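Local atomic coordinates of AAR187Cp (Eremothecium gossypii, PDB entry 3ZIL), a protein that probably regulates the establishment of sister-chromatid cohesion by acting on cohesin, the present chain being its helical C-terminal Wap1 domain. Residues 38-43 with 84-89; 46-51 with 135-140; 277-282 with 319-324; 258-263 with 302-307. All blocks are in the same frame, centred on the assembly; numbering follows the deposited sequence.

Contact 1 of 4, residues 38-43 with 84-89; sequences HRRNNM and SLLQCF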
loop_
_atom_site.group_PDB
_atom_site.type_symbol
_atom_site.label_atom_id
_atom_site.label_comp_id
_atom_site.label_asym_id
_atom_site.label_seq_id
_atom_site.Cartn_x
_atom_site.Cartn_y
_atom_site.Cartn_z
ATOM N N HIS A 38 -37.022 2.608 3.434
ATOM C CA HIS A 38 -37.683 1.515 2.751
ATOM C C HIS A 38 -36.702 0.910 1.775
ATOM O O HIS A 38 -36.578 -0.319 1.663
ATOM C CB HIS A 38 -38.943 2.008 2.032
ATOM C CG HIS A 38 -39.741 0.898 1.333
ATOM N ND1 HIS A 38 -40.719 0.176 1.967
ATOM C CD2 HIS A 38 -39.698 0.417 0.013
ATOM C CE1 HIS A 38 -41.264 -0.717 1.099
ATOM N NE2 HIS A 38 -40.647 -0.565 -0.097
ATOM N N ARG A 39 -36.043 1.756 0.994
ATOM C CA ARG A 39 -34.980 1.282 0.079
ATOM C C ARG A 39 -33.979 0.440 0.860
ATOM O O ARG A 39 -33.698 -0.757 0.525
ATOM C CB ARG A 39 -34.300 2.462 -0.612
ATOM C CG ARG A 39 -33.029 2.098 -1.421
ATOM C CD ARG A 39 -32.518 3.311 -2.249
ATOM N NE ARG A 39 -31.104 3.271 -2.670
ATOM C CZ ARG A 39 -30.555 2.488 -3.598
ATOM N NH1 ARG A 39 -31.254 1.498 -4.215
ATOM N NH2 ARG A 39 -29.243 2.640 -3.863
ATOM N N ARG A 40 -33.444 1.060 1.911
ATOM C CA ARG A 40 -32.477 0.356 2.772
ATOM C C ARG A 40 -33.009 -1.018 3.244
ATOM O O ARG A 40 -32.232 -1.986 3.336
ATOM C CB ARG A 40 -32.089 1.195 3.979
ATOM C CG ARG A 40 -31.086 0.480 4.844
ATOM C CD ARG A 40 -30.687 1.270 6.069
ATOM N NE ARG A 40 -31.589 1.392 7.226
ATOM C CZ ARG A 40 -32.615 0.637 7.534
ATOM N NH1 ARG A 40 -32.948 -0.377 6.755
ATOM N NH2 ARG A 40 -33.310 0.902 8.642
ATOM N N ASN A 41 -34.305 -1.061 3.577
ATOM C CA ASN A 41 -34.903 -2.266 4.121
ATOM C C ASN A 41 -35.053 -3.363 3.075
ATOM O O ASN A 41 -34.778 -4.554 3.360
ATOM C CB ASN A 41 -36.239 -1.941 4.822
ATOM C CG ASN A 41 -36.016 -1.281 6.214
ATOM O OD1 ASN A 41 -34.881 -1.003 6.612
ATOM N ND2 ASN A 41 -37.067 -1.007 6.912
ATOM N N ASN A 42 -35.455 -2.973 1.860
ATOM C CA ASN A 42 -35.491 -3.936 0.775
ATOM C C ASN A 42 -34.054 -4.411 0.514
ATOM O O ASN A 42 -33.856 -5.587 0.233
ATOM C CB ASN A 42 -36.077 -3.353 -0.526
ATOM C CG ASN A 42 -37.616 -3.155 -0.433
ATOM O OD1 ASN A 42 -38.220 -2.598 -1.298
ATOM N ND2 ASN A 42 -38.202 -3.625 0.605
ATOM N N MET A 43 -33.086 -3.507 0.554
ATOM C CA MET A 43 -31.671 -3.947 0.187
ATOM C C MET A 43 -31.202 -4.957 1.258
ATOM O O MET A 43 -30.512 -5.980 0.962
ATOM C CB MET A 43 -30.712 -2.726 0.046
ATOM C CG MET A 43 -29.264 -3.144 -0.414
ATOM S SD MET A 43 -28.365 -1.545 -0.586
ATOM C CE MET A 43 -29.135 -0.756 -2.003
ATOM N N SER A 84 -24.433 1.713 2.568
ATOM C CA SER A 84 -23.069 1.580 1.955
ATOM C C SER A 84 -22.403 0.207 2.213
ATOM O O SER A 84 -21.788 -0.408 1.318
ATOM C CB SER A 84 -22.253 2.742 2.525
ATOM O OG SER A 84 -22.635 3.909 1.840
ATOM N N LEU A 85 -22.564 -0.275 3.446
ATOM C CA LEU A 85 -22.194 -1.616 3.807
ATOM C C LEU A 85 -22.889 -2.719 2.996
ATOM O O LEU A 85 -22.238 -3.651 2.506
ATOM C CB LEU A 85 -22.422 -1.856 5.279
ATOM C CG LEU A 85 -21.730 -3.176 5.730
ATOM C CD1 LEU A 85 -20.197 -3.138 5.572
ATOM C CD2 LEU A 85 -22.119 -3.539 7.176
ATOM N N LEU A 86 -24.222 -2.634 2.892
ATOM C CA LEU A 86 -24.978 -3.541 2.075
ATOM C C LEU A 86 -24.492 -3.491 0.625
ATOM O O LEU A 86 -24.451 -4.513 -0.035
ATOM C CB LEU A 86 -26.476 -3.141 2.130
ATOM C CG LEU A 86 -27.110 -3.086 3.515
ATOM C CD1 LEU A 86 -28.604 -2.635 3.534
ATOM C CD2 LEU A 86 -26.899 -4.410 4.238
ATOM N N GLN A 87 -24.184 -2.281 0.116
ATOM C CA GLN A 87 -23.795 -2.134 -1.254
ATOM C C GLN A 87 -22.428 -2.752 -1.436
ATOM O O GLN A 87 -22.196 -3.294 -2.510
ATOM C CB GLN A 87 -23.731 -0.651 -1.716
ATOM C CG GLN A 87 -25.147 -0.059 -1.826
ATOM C CD GLN A 87 -25.136 1.437 -1.996
ATOM O OE1 GLN A 87 -24.594 2.161 -1.164
ATOM N NE2 GLN A 87 -25.845 1.922 -3.024
ATOM N N CYS A 88 -21.536 -2.608 -0.458
ATOM C CA CYS A 88 -20.201 -3.291 -0.585
ATOM C C CYS A 88 -20.376 -4.866 -0.637
ATOM O O CYS A 88 -19.708 -5.512 -1.412
ATOM C CB CYS A 88 -19.313 -2.963 0.590
ATOM S SG CYS A 88 -18.736 -1.267 0.736
ATOM N N PHE A 89 -21.243 -5.453 0.198
ATOM C CA PHE A 89 -21.591 -6.886 0.089
ATOM C C PHE A 89 -22.097 -7.314 -1.333
ATOM O O PHE A 89 -21.567 -8.251 -1.910
ATOM C CB PHE A 89 -22.563 -7.319 1.221
ATOM C CG PHE A 89 -23.139 -8.678 1.011
ATOM C CD1 PHE A 89 -22.366 -9.829 1.236
ATOM C CD2 PHE A 89 -24.420 -8.822 0.487
ATOM C CE1 PHE A 89 -22.890 -11.093 1.016
ATOM C CE2 PHE A 89 -24.933 -10.095 0.236
ATOM C CZ PHE A 89 -24.166 -11.230 0.501
#
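M43 meets L86 and Q87 with the outer part of its side chain. Its SD lies 3.7 Å from L86 CB and 3.8 Å from Q87 CG. Its CG, anti to the backbone N (chi1 -177°), is set 3.8 Å from L86 CB. The M43 and Q87 side chains cross at about a right angle, and a bend at chi3 carries M43 CE back to one face of the R39 guanidinium, 3.6 Å above its plane. L86 answers with CD1, which touches R40 O at 3.7 Å. An alanine at M43 would probably open a gap beside L86 CB and Q87 CG and take away the apolar cover from that face of R39.

R39 NH2 and Q87 NE2 come within 3.6 Å of each other, two donors with their planar groups turned steeply apart. Both bond to the carbonyl oxygens of C72 and G75, which therefore position both side chains; R39 also bonds to W71 O and makes a cation-pi contact with the W71 ring. The two segments run in the same general direction, their axes 34° apart, with helix 54-72 between their helices in the chain, which is consistent with an alpha-solenoid-like helical fold.

Contact 2 of 4, residues 46-51 with 135-140; sequences LCLDMM and YQDLLR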
loop_
_atom_site.group_PDB
_atom_site.type_symbol
_atom_site.label_atom_id
_atom_site.label_comp_id
_atom_site.label_asym_id
_atom_site.label_seq_id
_atom_site.Cartn_x
_atom_site.Cartn_y
_atom_site.Cartn_z
ATOM N N LEU A 46 -32.708 -8.241 0.615
ATOM C CA LEU A 46 -32.063 -8.858 -0.553
ATOM C C LEU A 46 -30.705 -9.528 -0.231
ATOM O O LEU A 46 -30.428 -10.688 -0.684
ATOM C CB LEU A 46 -31.882 -7.812 -1.640
ATOM C CG LEU A 46 -31.005 -8.152 -2.848
ATOM C CD1 LEU A 46 -31.644 -9.313 -3.595
ATOM C CD2 LEU A 46 -30.666 -6.915 -3.735
ATOM N N CYS A 47 -29.882 -8.790 0.524
ATOM C CA CYS A 47 -28.522 -9.224 0.896
ATOM C C CYS A 47 -28.699 -10.488 1.715
ATOM O O CYS A 47 -27.996 -11.487 1.524
ATOM C CB CYS A 47 -27.786 -8.145 1.702
ATOM S SG CYS A 47 -27.406 -6.702 0.641
ATOM N N LEU A 48 -29.665 -10.451 2.619
ATOM C CA LEU A 48 -29.828 -11.592 3.557
ATOM C C LEU A 48 -30.315 -12.890 2.829
ATOM O O LEU A 48 -29.774 -13.971 3.043
ATOM C CB LEU A 48 -30.659 -11.189 4.755
ATOM C CG LEU A 48 -30.613 -12.139 5.977
ATOM C CD1 LEU A 48 -29.230 -12.354 6.607
ATOM C CD2 LEU A 48 -31.531 -11.552 7.020
ATOM N N ASP A 49 -31.248 -12.753 1.887
ATOM C CA ASP A 49 -31.616 -13.837 0.962
ATOM C C ASP A 49 -30.413 -14.382 0.164
ATOM O O ASP A 49 -30.216 -15.613 0.029
ATOM C CB ASP A 49 -32.719 -13.339 0.025
ATOM C CG ASP A 49 -34.027 -13.047 0.772
ATOM O OD1 ASP A 49 -34.143 -13.394 1.955
ATOM O OD2 ASP A 49 -34.947 -12.462 0.203
ATOM N N MET A 50 -29.613 -13.479 -0.379
ATOM C CA MET A 50 -28.481 -13.853 -1.242
ATOM C C MET A 50 -27.461 -14.544 -0.397
ATOM O O MET A 50 -26.942 -15.565 -0.790
ATOM C CB MET A 50 -27.816 -12.595 -1.837
ATOM C CG MET A 50 -28.676 -11.930 -2.887
ATOM S SD MET A 50 -28.033 -10.365 -3.531
ATOM C CE MET A 50 -26.671 -11.110 -4.392
ATOM N N MET A 51 -27.178 -13.981 0.770
ATOM C CA MET A 51 -26.304 -14.619 1.772
ATOM C C MET A 51 -26.831 -16.013 2.119
ATOM O O MET A 51 -26.039 -16.913 2.224
ATOM C CB MET A 51 -26.143 -13.765 3.051
ATOM C CG MET A 51 -25.153 -14.379 4.033
ATOM S SD MET A 51 -23.410 -14.253 3.464
ATOM C CE MET A 51 -22.981 -12.596 4.037
ATOM N N TYR A 135 -30.555 -7.404 10.529
ATOM C CA TYR A 135 -29.252 -6.728 10.390
ATOM C C TYR A 135 -28.139 -7.422 11.171
ATOM O O TYR A 135 -27.113 -7.735 10.591
ATOM C CB TYR A 135 -29.383 -5.306 10.858
ATOM C CG TYR A 135 -28.107 -4.535 10.787
ATOM C CD1 TYR A 135 -27.500 -4.285 9.536
ATOM C CD2 TYR A 135 -27.531 -3.978 11.949
ATOM C CE1 TYR A 135 -26.338 -3.489 9.452
ATOM C CE2 TYR A 135 -26.346 -3.222 11.878
ATOM C CZ TYR A 135 -25.746 -2.986 10.614
ATOM O OH TYR A 135 -24.564 -2.231 10.518
ATOM N N GLN A 136 -28.366 -7.666 12.476
ATOM C CA GLN A 136 -27.482 -8.554 13.292
ATOM C C GLN A 136 -27.182 -9.877 12.626
ATOM O O GLN A 136 -26.046 -10.353 12.588
ATOM C CB GLN A 136 -28.055 -8.854 14.705
ATOM C CG GLN A 136 -28.462 -7.666 15.610
ATOM C CD GLN A 136 -27.733 -6.318 15.377
ATOM O OE1 GLN A 136 -26.472 -6.246 15.304
ATOM N NE2 GLN A 136 -28.547 -5.210 15.272
ATOM N N ASP A 137 -28.210 -10.507 12.115
ATOM C CA ASP A 137 -28.030 -11.799 11.478
ATOM C C ASP A 137 -27.072 -11.668 10.244
ATOM O O ASP A 137 -26.072 -12.436 10.083
ATOM C CB ASP A 137 -29.420 -12.297 11.149
ATOM C CG ASP A 137 -29.458 -13.529 10.259
ATOM O OD1 ASP A 137 -28.421 -14.104 9.855
ATOM O OD2 ASP A 137 -30.603 -13.925 9.939
ATOM N N LEU A 138 -27.341 -10.680 9.382
ATOM C CA LEU A 138 -26.396 -10.410 8.277
ATOM C C LEU A 138 -24.951 -10.118 8.697
ATOM O O LEU A 138 -24.023 -10.712 8.125
ATOM C CB LEU A 138 -26.924 -9.311 7.339
ATOM C CG LEU A 138 -26.047 -9.111 6.079
ATOM C CD1 LEU A 138 -26.149 -10.285 5.073
ATOM C CD2 LEU A 138 -26.481 -7.792 5.460
ATOM N N LEU A 139 -24.779 -9.195 9.651
ATOM C CA LEU A 139 -23.504 -8.830 10.210
ATOM C C LEU A 139 -22.667 -10.020 10.682
ATOM O O LEU A 139 -21.479 -10.087 10.369
ATOM C CB LEU A 139 -23.693 -7.840 11.382
ATOM C CG LEU A 139 -23.233 -6.391 11.424
ATOM C CD1 LEU A 139 -23.357 -5.630 10.125
ATOM C CD2 LEU A 139 -23.924 -5.657 12.593
ATOM N N ARG A 140 -23.268 -10.931 11.450
ATOM C CA ARG A 140 -22.629 -12.233 11.783
ATOM C C ARG A 140 -22.156 -13.032 10.572
ATOM O O ARG A 140 -21.239 -13.800 10.688
ATOM C CB ARG A 140 -23.512 -13.121 12.729
ATOM C CG ARG A 140 -23.751 -12.454 14.096
ATOM C CD ARG A 140 -24.533 -13.302 15.090
ATOM N NE ARG A 140 -25.852 -13.752 14.633
ATOM C CZ ARG A 140 -27.017 -13.169 14.971
ATOM N NH1 ARG A 140 -27.026 -12.106 15.764
ATOM N NH2 ARG A 140 -28.185 -13.645 14.529
#
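L138 and the trio C47, L48 and M51 make up an apolar helix-helix crossing in the N-terminal part of the helical Wap1 domain. The axes of the two segments approach to 10.1 Å and run at 45° to each other, closest in backbone at L48 and L138. L138 carries CG anti to its backbone N (chi1 -173°), and its branches divide the work. CD2 lies against C47 CB at 4.0 Å, while CD1 touches both M51 CB and L48 CD1, each 4.0 Å away. M51 is bent at chi2 and chi3, and its CE adds a further touch on L138 CD1 at 4.1 Å.

L48 faces two successive residues. Its CD1 is 3.9 Å from L138 CB and also approaches the backbone N of L138, and both its methyls border the carboxylate of D137, with CD1 3.8 Å from OD1 and CD2 3.9 Å from OD2. The side chains of L48 and D137 cross at about a right angle. The leucine methyls thus pack against a carboxylate whose OD1 forms a salt bridge with K141 one turn on.

Helix 81-93 borders the contact: its F89 packs on C47 and M51, and its L86 on L138. L46 and M50 turn instead to helix 54-72, where they touch C72, L56 and C57.

Contact 3 of 4, residues 277-282 with 319-324; sequences LLILQL and MSFVLQ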
loop_
_atom_site.group_PDB
_atom_site.type_symbol
_atom_site.label_atom_id
_atom_site.label_comp_id
_atom_site.label_asym_id
_atom_site.label_seq_id
_atom_site.Cartn_x
_atom_site.Cartn_y
_atom_site.Cartn_z
ATOM N N LEU A 277 13.027 -7.510 4.532
ATOM C CA LEU A 277 12.992 -6.329 5.341
ATOM C C LEU A 277 14.282 -5.502 5.230
ATOM O O LEU A 277 14.237 -4.269 5.152
ATOM C CB LEU A 277 12.864 -6.735 6.804
ATOM C CG LEU A 277 13.002 -5.553 7.786
ATOM C CD1 LEU A 277 11.682 -4.752 7.736
ATOM C CD2 LEU A 277 13.355 -5.909 9.245
ATOM N N LEU A 278 15.436 -6.165 5.316
ATOM C CA LEU A 278 16.638 -5.415 5.211
ATOM C C LEU A 278 16.747 -4.869 3.807
ATOM O O LEU A 278 17.211 -3.732 3.628
ATOM C CB LEU A 278 17.871 -6.295 5.469
ATOM C CG LEU A 278 18.184 -6.621 6.905
ATOM C CD1 LEU A 278 19.313 -7.648 6.817
ATOM C CD2 LEU A 278 18.672 -5.394 7.686
ATOM N N ILE A 279 16.378 -5.685 2.797
ATOM C CA ILE A 279 16.487 -5.173 1.414
ATOM C C ILE A 279 15.594 -3.931 1.252
ATOM O O ILE A 279 15.972 -2.922 0.647
ATOM C CB ILE A 279 16.090 -6.253 0.375
ATOM C CG1 ILE A 279 17.207 -7.366 0.261
ATOM C CG2 ILE A 279 15.808 -5.584 -0.996
ATOM C CD1 ILE A 279 16.762 -8.630 -0.515
ATOM N N LEU A 280 14.357 -3.996 1.753
ATOM C CA LEU A 280 13.474 -2.843 1.591
ATOM C C LEU A 280 13.962 -1.574 2.425
ATOM O O LEU A 280 13.935 -0.426 1.904
ATOM C CB LEU A 280 11.997 -3.225 1.982
ATOM C CG LEU A 280 11.317 -4.223 1.068
ATOM C CD1 LEU A 280 10.040 -4.734 1.750
ATOM C CD2 LEU A 280 10.963 -3.534 -0.260
ATOM N N GLN A 281 14.400 -1.767 3.693
ATOM C CA GLN A 281 14.994 -0.644 4.396
ATOM C C GLN A 281 16.239 -0.064 3.697
ATOM O O GLN A 281 16.408 1.155 3.643
ATOM C CB GLN A 281 15.371 -1.034 5.838
ATOM C CG GLN A 281 14.185 -1.593 6.626
ATOM C CD GLN A 281 14.494 -1.919 8.119
ATOM O OE1 GLN A 281 15.606 -2.245 8.491
ATOM N NE2 GLN A 281 13.483 -1.794 8.954
ATOM N N LEU A 282 17.110 -0.932 3.147
ATOM C CA LEU A 282 18.280 -0.413 2.403
ATOM C C LEU A 282 17.845 0.285 1.090
ATOM O O LEU A 282 18.375 1.298 0.742
ATOM C CB LEU A 282 19.285 -1.541 2.095
ATOM C CG LEU A 282 20.042 -2.009 3.349
ATOM C CD1 LEU A 282 20.588 -3.446 3.246
ATOM C CD2 LEU A 282 21.184 -1.044 3.748
ATOM N N MET A 319 29.024 -13.012 -2.189
ATOM C CA MET A 319 28.358 -11.766 -1.808
ATOM C C MET A 319 26.869 -11.789 -2.193
ATOM O O MET A 319 26.556 -11.749 -3.350
ATOM C CB MET A 319 29.018 -10.622 -2.543
ATOM C CG MET A 319 30.527 -10.528 -2.357
ATOM S SD MET A 319 30.925 -9.664 -0.834
ATOM C CE MET A 319 30.037 -8.127 -1.107
ATOM N N SER A 320 25.973 -11.818 -1.229
ATOM C CA SER A 320 24.527 -11.785 -1.496
ATOM C C SER A 320 24.097 -10.371 -1.865
ATOM O O SER A 320 24.777 -9.361 -1.536
ATOM C CB SER A 320 23.803 -12.146 -0.216
ATOM O OG SER A 320 24.293 -11.259 0.805
ATOM N N PHE A 321 22.955 -10.287 -2.523
ATOM C CA PHE A 321 22.358 -9.007 -2.879
ATOM C C PHE A 321 22.277 -8.080 -1.639
ATOM O O PHE A 321 22.677 -6.930 -1.692
ATOM C CB PHE A 321 20.971 -9.257 -3.443
ATOM C CG PHE A 321 20.279 -8.010 -3.909
ATOM C CD1 PHE A 321 20.699 -7.366 -5.067
ATOM C CD2 PHE A 321 19.215 -7.494 -3.204
ATOM C CE1 PHE A 321 20.063 -6.240 -5.518
ATOM C CE2 PHE A 321 18.546 -6.374 -3.674
ATOM C CZ PHE A 321 18.974 -5.752 -4.822
ATOM N N VAL A 322 21.818 -8.591 -0.503
ATOM C CA VAL A 322 21.714 -7.705 0.660
ATOM C C VAL A 322 23.034 -7.062 1.088
ATOM O O VAL A 322 23.060 -5.883 1.382
ATOM C CB VAL A 322 21.017 -8.291 1.912
ATOM C CG1 VAL A 322 20.244 -7.185 2.566
ATOM C CG2 VAL A 322 20.055 -9.389 1.584
ATOM N N LEU A 323 24.121 -7.853 1.137
ATOM C CA LEU A 323 25.404 -7.282 1.442
ATOM C C LEU A 323 25.864 -6.279 0.394
ATOM O O LEU A 323 26.433 -5.261 0.747
ATOM C CB LEU A 323 26.473 -8.370 1.660
ATOM C CG LEU A 323 27.832 -7.783 2.047
ATOM C CD1 LEU A 323 27.739 -6.744 3.159
ATOM C CD2 LEU A 323 28.789 -8.902 2.436
ATOM N N GLN A 324 25.635 -6.562 -0.880
ATOM C CA GLN A 324 25.982 -5.606 -1.942
ATOM C C GLN A 324 25.269 -4.290 -1.811
ATOM O O GLN A 324 25.856 -3.216 -1.986
ATOM C CB GLN A 324 25.657 -6.234 -3.292
ATOM C CG GLN A 324 26.735 -7.282 -3.608
ATOM C CD GLN A 324 26.308 -8.180 -4.735
ATOM O OE1 GLN A 324 25.113 -8.506 -4.858
ATOM N NE2 GLN A 324 27.260 -8.586 -5.578
#
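I279 holds CG1 anti to its own carbonyl carbon (chi1 -73°) and its chain extended to CD1 (chi2 167°), which brings it across V322 and F321. V322 departs from a staggered rotamer (chi1 -144°), and in this setting both of its methyls face the helix 272-289. CG2 lies 3.7 Å from I279 CG1. CG1 is shared by three residues: it is 3.8 Å from I279 CG1, 3.9 Å from L278 CB and 3.8 Å from L282 CD1. The side chain of V322 crosses those of I279 and L282 at about a right angle.

I279 also reaches the rim of the F321 ring, with CD1 3.8 Å from F321 CD2 and CG2 3.9 Å from F321 CE2. Both methyls sit at the ring edge, CG2 in the plane of the ring, so neither covers a face. An alanine at I279 would probably leave a gap between V322 and that rim and give the phenyl ring more freedom to turn.

Just before these residues, S320 occupies the N-cap of helix 321-336, its OG accepting a weak bond from L323 N at 3.4 Å. L325 and V329 extend the apolar packing further along the same helix. A capped helix start lying against the middle of another helix, held by aliphatic side chains and the F321 ring edge, is the kind of interhelical packing from which this all-helical domain is built.

Contact 4 of 4, residues 258-263 with 302-307; sequences SVQLHQ and TNFGAV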
loop_
_atom_site.group_PDB
_atom_site.type_symbol
_atom_site.label_atom_id
_atom_site.label_comp_id
_atom_site.label_asym_id
_atom_site.label_seq_id
_atom_site.Cartn_x
_atom_site.Cartn_y
_atom_site.Cartn_z
ATOM N N SER A 258 17.542 0.265 12.882
ATOM C CA SER A 258 16.974 -0.966 12.404
ATOM C C SER A 258 17.930 -1.902 11.584
ATOM O O SER A 258 18.090 -3.129 11.875
ATOM C CB SER A 258 15.714 -0.681 11.657
ATOM O OG SER A 258 15.274 -1.925 11.234
ATOM N N VAL A 259 18.616 -1.355 10.602
ATOM C CA VAL A 259 19.573 -2.195 9.873
ATOM C C VAL A 259 20.653 -2.710 10.832
ATOM O O VAL A 259 20.978 -3.917 10.833
ATOM C CB VAL A 259 20.151 -1.437 8.672
ATOM C CG1 VAL A 259 21.380 -2.150 8.079
ATOM C CG2 VAL A 259 19.053 -1.214 7.632
ATOM N N GLN A 260 21.167 -1.809 11.685
ATOM C CA GLN A 260 22.179 -2.176 12.689
ATOM C C GLN A 260 21.673 -3.242 13.658
ATOM O O GLN A 260 22.453 -4.074 14.074
ATOM C CB GLN A 260 22.711 -0.996 13.495
ATOM C CG GLN A 260 23.833 -0.195 12.854
ATOM C CD GLN A 260 23.970 1.170 13.520
ATOM O OE1 GLN A 260 23.385 2.174 13.058
ATOM N NE2 GLN A 260 24.701 1.212 14.647
ATOM N N LEU A 261 20.384 -3.210 13.994
ATOM C CA LEU A 261 19.796 -4.165 14.884
ATOM C C LEU A 261 19.909 -5.559 14.249
ATOM O O LEU A 261 20.034 -6.517 14.956
ATOM C CB LEU A 261 18.304 -3.822 15.133
ATOM C CG LEU A 261 17.592 -4.604 16.231
ATOM C CD1 LEU A 261 18.500 -4.653 17.433
ATOM C CD2 LEU A 261 16.250 -4.003 16.678
ATOM N N HIS A 262 19.850 -5.664 12.919
ATOM C CA HIS A 262 19.722 -6.972 12.276
ATOM C C HIS A 262 20.921 -7.210 11.470
ATOM O O HIS A 262 20.859 -7.869 10.462
ATOM C CB HIS A 262 18.511 -7.031 11.367
ATOM C CG HIS A 262 17.214 -6.866 12.094
ATOM N ND1 HIS A 262 16.617 -7.889 12.750
ATOM C CD2 HIS A 262 16.389 -5.749 12.261
ATOM C CE1 HIS A 262 15.467 -7.446 13.325
ATOM N NE2 HIS A 262 15.315 -6.143 13.003
ATOM N N GLN A 263 22.034 -6.628 11.896
ATOM C CA GLN A 263 23.243 -6.681 11.078
ATOM C C GLN A 263 23.781 -8.118 10.856
ATOM O O GLN A 263 24.340 -8.421 9.803
ATOM C CB GLN A 263 24.300 -5.718 11.612
ATOM C CG GLN A 263 24.954 -6.162 12.886
ATOM C CD GLN A 263 25.923 -5.131 13.398
ATOM O OE1 GLN A 263 25.591 -3.956 13.554
ATOM N NE2 GLN A 263 27.136 -5.560 13.650
ATOM N N THR A 302 26.674 6.510 9.540
ATOM C CA THR A 302 28.113 6.293 9.516
ATOM C C THR A 302 28.529 5.168 10.484
ATOM O O THR A 302 29.631 4.642 10.374
ATOM C CB THR A 302 28.915 7.546 9.828
ATOM O OG1 THR A 302 28.859 7.774 11.238
ATOM C CG2 THR A 302 28.391 8.776 9.075
ATOM N N ASN A 303 27.654 4.776 11.403
ATOM C CA ASN A 303 27.927 3.586 12.210
ATOM C C ASN A 303 27.782 2.334 11.415
ATOM O O ASN A 303 27.974 1.240 11.960
ATOM C CB ASN A 303 26.955 3.461 13.331
ATOM C CG ASN A 303 27.134 4.526 14.347
ATOM O OD1 ASN A 303 28.209 5.107 14.465
ATOM N ND2 ASN A 303 26.075 4.824 15.062
ATOM N N PHE A 304 27.382 2.468 10.152
ATOM C CA PHE A 304 27.487 1.339 9.209
ATOM C C PHE A 304 29.016 1.056 9.018
ATOM O O PHE A 304 29.398 -0.045 8.547
ATOM C CB PHE A 304 26.880 1.690 7.822
ATOM C CG PHE A 304 25.360 1.484 7.672
ATOM C CD1 PHE A 304 24.515 1.395 8.756
ATOM C CD2 PHE A 304 24.794 1.438 6.365
ATOM C CE1 PHE A 304 23.133 1.234 8.563
ATOM C CE2 PHE A 304 23.423 1.248 6.166
ATOM C CZ PHE A 304 22.585 1.157 7.269
ATOM N N GLY A 305 29.866 2.036 9.379
ATOM C CA GLY A 305 31.348 1.829 9.430
ATOM C C GLY A 305 31.777 0.496 10.034
ATOM O O GLY A 305 32.592 -0.257 9.448
ATOM N N ALA A 306 31.207 0.187 11.204
ATOM C CA ALA A 306 31.513 -1.038 11.962
ATOM C C ALA A 306 31.325 -2.260 11.104
ATOM O O ALA A 306 32.221 -3.091 10.943
ATOM C CB ALA A 306 30.628 -1.153 13.216
ATOM N N VAL A 307 30.152 -2.369 10.534
ATOM C CA VAL A 307 29.788 -3.543 9.738
ATOM C C VAL A 307 30.674 -3.711 8.497
ATOM O O VAL A 307 31.131 -4.800 8.190
ATOM C CB VAL A 307 28.293 -3.455 9.327
ATOM C CG1 VAL A 307 27.746 -4.854 9.054
ATOM C CG2 VAL A 307 27.483 -2.691 10.407
#
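V259 presses its CG1 on the tip of the F304 ring, 3.6 Å from CZ, with its CB 3.8 Å from the same atom. The phenylalanine CG stands anti to its carbonyl carbon (chi1 -85°), and a chi2 of 19° sets the turn of the ring about the CB-CG bond. The two side chains cross at about a right angle, and the methyl approaches the ring obliquely. Q260 brings its CG up to the same ring at the looser distance of 4.4 Å from CD1.

Beyond CG the chain of Q260 is extended, and this lays its terminal amide against N303, with CD 3.8 Å from N303 CB. The amide planes of Q260 and N303 are steeply inclined to one another. Q263, just past the end of helix 248-261, has its CG in the crowded position between backbone N and carbonyl carbon (chi1 73°). From there its chain runs out straight, bringing CD to 4.2 Å from V307 CG2, a contact at the margin of the interface.

F304 continues inward, where it stacks with F326 and packs on V329 and Y330 of helix 321-336 and on L285 of helix 272-289. V307 also touches F326. At the start of helix 304-313, F304 thus packs between helices 248-261, 272-289 and 321-336, with Q260 CG near the ring and Q263 beside V307, interhelical packing consistent with an alpha-solenoid-like domain.

The four contacts form two pairs on opposite sides of the chain's centre, all within the Wap1 domain. Contacts 1 and 2 share helix 36-52, their centres 10 Å apart, and join helices 81-93 and 129-141 to it; they touch, for instance where L86 O lies beside C47 SG. Contact 3 joins helices 272-289 and 321-336, contact 4 helices 248-261 and 304-313, the last directly preceding 321-336 in the chain. Their centres are 12 Å apart, and Q281 probably hydrogen-bonds S258 between them. Within each pair the segments alternate along the chain, whereas the N-terminal pair closes before the C-terminal one opens. Centres of different pairs are 48 to 54 Å apart, so the elongated molecule has a separate interlocked helical core towards either end.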